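Side-chain contacts in Co-chaperone DjlA N-terminal domain-containing protein (Porphyromonas gingivalis, PDB 2H5N), which is of unknown function but belongs to the TerB family of tellurite resistance proteins and binds a magnesium ion: residues R83-Y86 / V87-L91; L108-L111 / I112-C116. All coordinates share one frame; numbering follows the deposited sequence.

Contacts 1 and 2 are local i to i+4 contacts on consecutive helices, 81-94 and 103-116, and their centres lie about 11 Å apart. The helices meet where the W109 indole approaches helix 81-94: its NE1 is 3.0 Å from A88 O, a probable but weak hydrogen bond, and its CD1 is 4.0 Å from L91 CB. Beside it, I112 CG2 packs on L91 CD1 at 4.1 Å. The centre of contact 1 lies about 5 Å from the centre of the chain, that of contact 2 about 11 Å. Contact 2 reaches toward the magnesium site of V29, D32 and K34, with the L108 side chain about 7 Å from the ion, and toward a second subunit.

Contact 1: residues R83-Y86 / V87-L91; sequences RKKY and VASYL
Within helix 81-94 of this all-helical TerB-family chain, S89 folds its hydroxyl back onto the carbonyl of K85, one turn earlier. S89 OG lies 2.6 Å from K85 O, while S89 N gives the same oxygen a bond of 2.9 Å. The two donors arrive from opposite faces of the carbonyl plane, and the N-H...O angle is 141°, so that hydrogen bond is bent. The hydroxyl can reach back because OG stands beside its own backbone N (chi1 -53°); N129 is its second partner, and also binds K85 NZ. Flanking this doubled acceptor, V87 N bonds to R83 O at 2.9 Å and A88 N to K84 O at 2.8 Å, while Y90 N donates to Y86 O. V87 CG2 rests 3.4 Å from R83 O, and Y90 CB lies 3.4 Å from Y86 O. Both tyrosine rings lead out of the contact to edge-to-face packing with F50, with Y86 OH bonded to R49 O and Y90 OH to M43 O. The repeated i to i+4 amide bonds are the alpha-helical pattern, to which the serine adds its common i-4 hydroxyl bond, here on a largely buried helix that touches helices 15-30, 37-47 and 123-130.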
# COMPACT_ATOMS: atom_id res chain seq x y z
N ARG A 83 -4.54 28.15 7.37
CA ARG A 83 -3.75 27.11 6.73
C ARG A 83 -4.44 25.75 6.80
O ARG A 83 -4.50 25.07 5.79
CB ARG A 83 -2.30 27.14 7.23
CG ARG A 83 -1.52 28.27 6.50
CD ARG A 83 -0.03 28.31 6.81
NE ARG A 83 0.25 28.03 8.23
CZ ARG A 83 1.32 27.36 8.68
NH1 ARG A 83 1.48 27.14 9.97
NH2 ARG A 83 2.23 26.90 7.84
N LYS A 84 -5.08 25.43 7.94
CA LYS A 84 -5.91 24.24 8.05
C LYS A 84 -7.02 24.16 6.98
O LYS A 84 -7.27 23.09 6.42
CB LYS A 84 -6.53 24.12 9.46
CG LYS A 84 -5.57 23.62 10.47
CD LYS A 84 -6.24 23.45 11.84
CE LYS A 84 -5.28 22.82 12.81
NZ LYS A 84 -5.97 22.13 13.99
N LYS A 85 -7.68 25.28 6.74
CA LYS A 85 -8.75 25.37 5.75
C LYS A 85 -8.24 25.05 4.34
O LYS A 85 -8.89 24.35 3.55
CB LYS A 85 -9.39 26.78 5.81
CG LYS A 85 -10.27 27.13 4.63
CD LYS A 85 -10.85 28.53 4.76
CE LYS A 85 -11.82 28.82 3.64
NZ LYS A 85 -11.20 29.59 2.51
N TYR A 86 -7.06 25.57 4.03
CA TYR A 86 -6.42 25.34 2.77
C TYR A 86 -6.01 23.86 2.64
O TYR A 86 -6.26 23.21 1.61
CB TYR A 86 -5.20 26.23 2.71
CG TYR A 86 -4.76 26.52 1.31
CD1 TYR A 86 -3.66 25.87 0.76
CD2 TYR A 86 -5.47 27.43 0.52
CE1 TYR A 86 -3.26 26.10 -0.53
CE2 TYR A 86 -5.06 27.69 -0.80
CZ TYR A 86 -3.95 27.02 -1.30
OH TYR A 86 -3.51 27.26 -2.58
N VAL A 87 -5.43 23.30 3.70
CA VAL A 87 -5.10 21.86 3.67
C VAL A 87 -6.34 21.00 3.50
O VAL A 87 -6.32 20.04 2.71
CB VAL A 87 -4.29 21.38 4.89
CG1 VAL A 87 -3.98 19.88 4.77
CG2 VAL A 87 -2.98 22.16 4.98
N ALA A 88 -7.42 21.30 4.25
CA ALA A 88 -8.69 20.57 4.06
C ALA A 88 -9.25 20.72 2.63
O ALA A 88 -9.84 19.78 2.08
CB ALA A 88 -9.76 21.02 5.09
N SER A 89 -9.10 21.90 2.04
CA SER A 89 -9.66 22.14 0.71
C SER A 89 -8.94 21.27 -0.28
O SER A 89 -9.56 20.64 -1.13
CB SER A 89 -9.63 23.64 0.31
OG SER A 89 -10.25 24.41 1.33
N TYR A 90 -7.63 21.21 -0.12
CA TYR A 90 -6.72 20.41 -0.94
C TYR A 90 -7.07 18.92 -0.86
O TYR A 90 -7.19 18.24 -1.88
CB TYR A 90 -5.28 20.63 -0.45
CG TYR A 90 -4.27 19.66 -1.02
CD1 TYR A 90 -4.01 19.63 -2.40
CD2 TYR A 90 -3.55 18.77 -0.19
CE1 TYR A 90 -3.10 18.76 -2.93
CE2 TYR A 90 -2.60 17.90 -0.73
CZ TYR A 90 -2.37 17.90 -2.10
OH TYR A 90 -1.45 17.05 -2.68
N LEU A 91 -7.29 18.42 0.35
CA LEU A 91 -7.60 17.03 0.52
C LEU A 91 -8.94 16.73 -0.13
O LEU A 91 -9.11 15.69 -0.74
CB LEU A 91 -7.52 16.61 1.98
CG LEU A 91 -6.09 16.56 2.58
CD1 LEU A 91 -6.19 16.43 4.07
CD2 LEU A 91 -5.21 15.42 1.98

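Contact 2: residues L108-L111 / I112-C116; sequences LWTL and ISTLC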
# COMPACT_ATOMS: atom_id res chain seq x y z
N LEU A 108 -13.79 9.39 4.01
CA LEU A 108 -12.34 9.34 4.20
C LEU A 108 -11.76 10.73 4.44
O LEU A 108 -10.86 10.91 5.29
CB LEU A 108 -11.64 8.70 3.02
CG LEU A 108 -11.79 7.18 2.87
CD1 LEU A 108 -11.28 6.75 1.48
CD2 LEU A 108 -11.06 6.48 3.99
N TRP A 109 -12.26 11.68 3.66
CA TRP A 109 -11.94 13.08 3.80
C TRP A 109 -12.44 13.59 5.16
O TRP A 109 -11.71 14.24 5.87
CB TRP A 109 -12.49 13.86 2.58
CG TRP A 109 -12.34 15.34 2.63
CD1 TRP A 109 -11.26 16.03 3.12
CD2 TRP A 109 -13.25 16.33 2.11
NE1 TRP A 109 -11.47 17.38 2.97
CE2 TRP A 109 -12.68 17.60 2.36
CE3 TRP A 109 -14.52 16.27 1.49
CZ2 TRP A 109 -13.32 18.79 2.02
CZ3 TRP A 109 -15.15 17.47 1.16
CH2 TRP A 109 -14.54 18.70 1.40
N THR A 110 -13.63 13.18 5.60
CA THR A 110 -14.11 13.62 6.91
C THR A 110 -13.22 13.06 8.01
O THR A 110 -12.80 13.82 8.93
CB THR A 110 -15.55 13.19 7.18
OG1 THR A 110 -16.41 13.79 6.22
CG2 THR A 110 -15.97 13.63 8.50
N LEU A 111 -12.89 11.77 7.92
CA LEU A 111 -12.06 11.16 8.99
C LEU A 111 -10.69 11.81 9.15
O LEU A 111 -10.31 12.15 10.27
CB LEU A 111 -11.96 9.63 8.85
CG LEU A 111 -11.04 8.86 9.82
CD1 LEU A 111 -11.52 8.97 11.29
CD2 LEU A 111 -10.93 7.38 9.38
N ILE A 112 -9.97 12.02 8.03
CA ILE A 112 -8.63 12.66 8.09
C ILE A 112 -8.72 14.09 8.60
O ILE A 112 -7.91 14.52 9.42
CB ILE A 112 -7.87 12.58 6.73
CG1 ILE A 112 -6.38 12.94 6.89
CG2 ILE A 112 -8.49 13.50 5.72
CD1 ILE A 112 -5.43 12.13 5.96
N SER A 113 -9.72 14.82 8.14
CA SER A 113 -9.98 16.16 8.65
C SER A 113 -10.21 16.15 10.17
O SER A 113 -9.65 16.99 10.87
CB SER A 113 -11.20 16.74 7.93
OG SER A 113 -10.88 16.92 6.57
N THR A 114 -11.02 15.21 10.66
CA THR A 114 -11.26 15.10 12.10
C THR A 114 -9.92 14.91 12.85
O THR A 114 -9.64 15.64 13.81
CB THR A 114 -12.25 13.96 12.46
OG1 THR A 114 -13.51 14.20 11.80
CG2 THR A 114 -12.49 13.85 14.01
N LEU A 115 -9.09 13.99 12.38
CA LEU A 115 -7.87 13.62 13.07
C LEU A 115 -6.85 14.76 13.08
O LEU A 115 -6.13 14.93 14.07
CB LEU A 115 -7.24 12.31 12.54
CG LEU A 115 -7.91 10.93 12.74
CD1 LEU A 115 -6.87 9.84 12.97
CD2 LEU A 115 -8.95 10.87 13.85
N CYS A 116 -6.83 15.55 12.01
CA CYS A 116 -5.86 16.63 11.85
C CYS A 116 -6.42 17.97 12.37
O CYS A 116 -5.73 18.97 12.32
CB CYS A 116 -5.47 16.78 10.37
SG CYS A 116 -4.41 15.47 9.73
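S113 and W109 meet one turn apart on helix 103-116, and the serine side chain can be followed outward from its root. S113 CB sits 3.3 Å from W109 O, with T110 O close by as well. At the tip, OG turns back to bond W109 O at 2.9 Å; it stands beside the serine's own backbone N (chi1 -65°), which directs it down the helix. This hydroxyl lies 35° above the carbonyl plane, off the lone pairs, and S113 N bonds the same oxygen from the opposite face. OG also lies 3.6 Å from W109 CD1, approaching the indole obliquely.

The next residue repeats the device. T114 OG1 is 3.0 Å from T110 O, 44° above that carbonyl's plane, while T114 N bonds it at 2.8 Å. T110 OG1 is hydrogen-bonded to L106 O, and the two threonine side chains run at a slant to each other. I112 N and L115 N continue the run of amide bonds, to L108 O and L111 O. I112 CG2 is 3.3 Å from W109 O, and its side chain reaches M24 of helix 15-30. L111 and L115 lie side by side and point the same way, with L111 CD1 4.1 Å from L115 CD2.

Across the subunit interface, L108 packs on L108 of the second subunit, T110 on its A31, T114 on its S27 and L115 on its M24. Serine and threonine hydroxyls bonded to i-4 carbonyls are a recurrent feature of alpha-helices; here they accompany a helix that also joins two subunits.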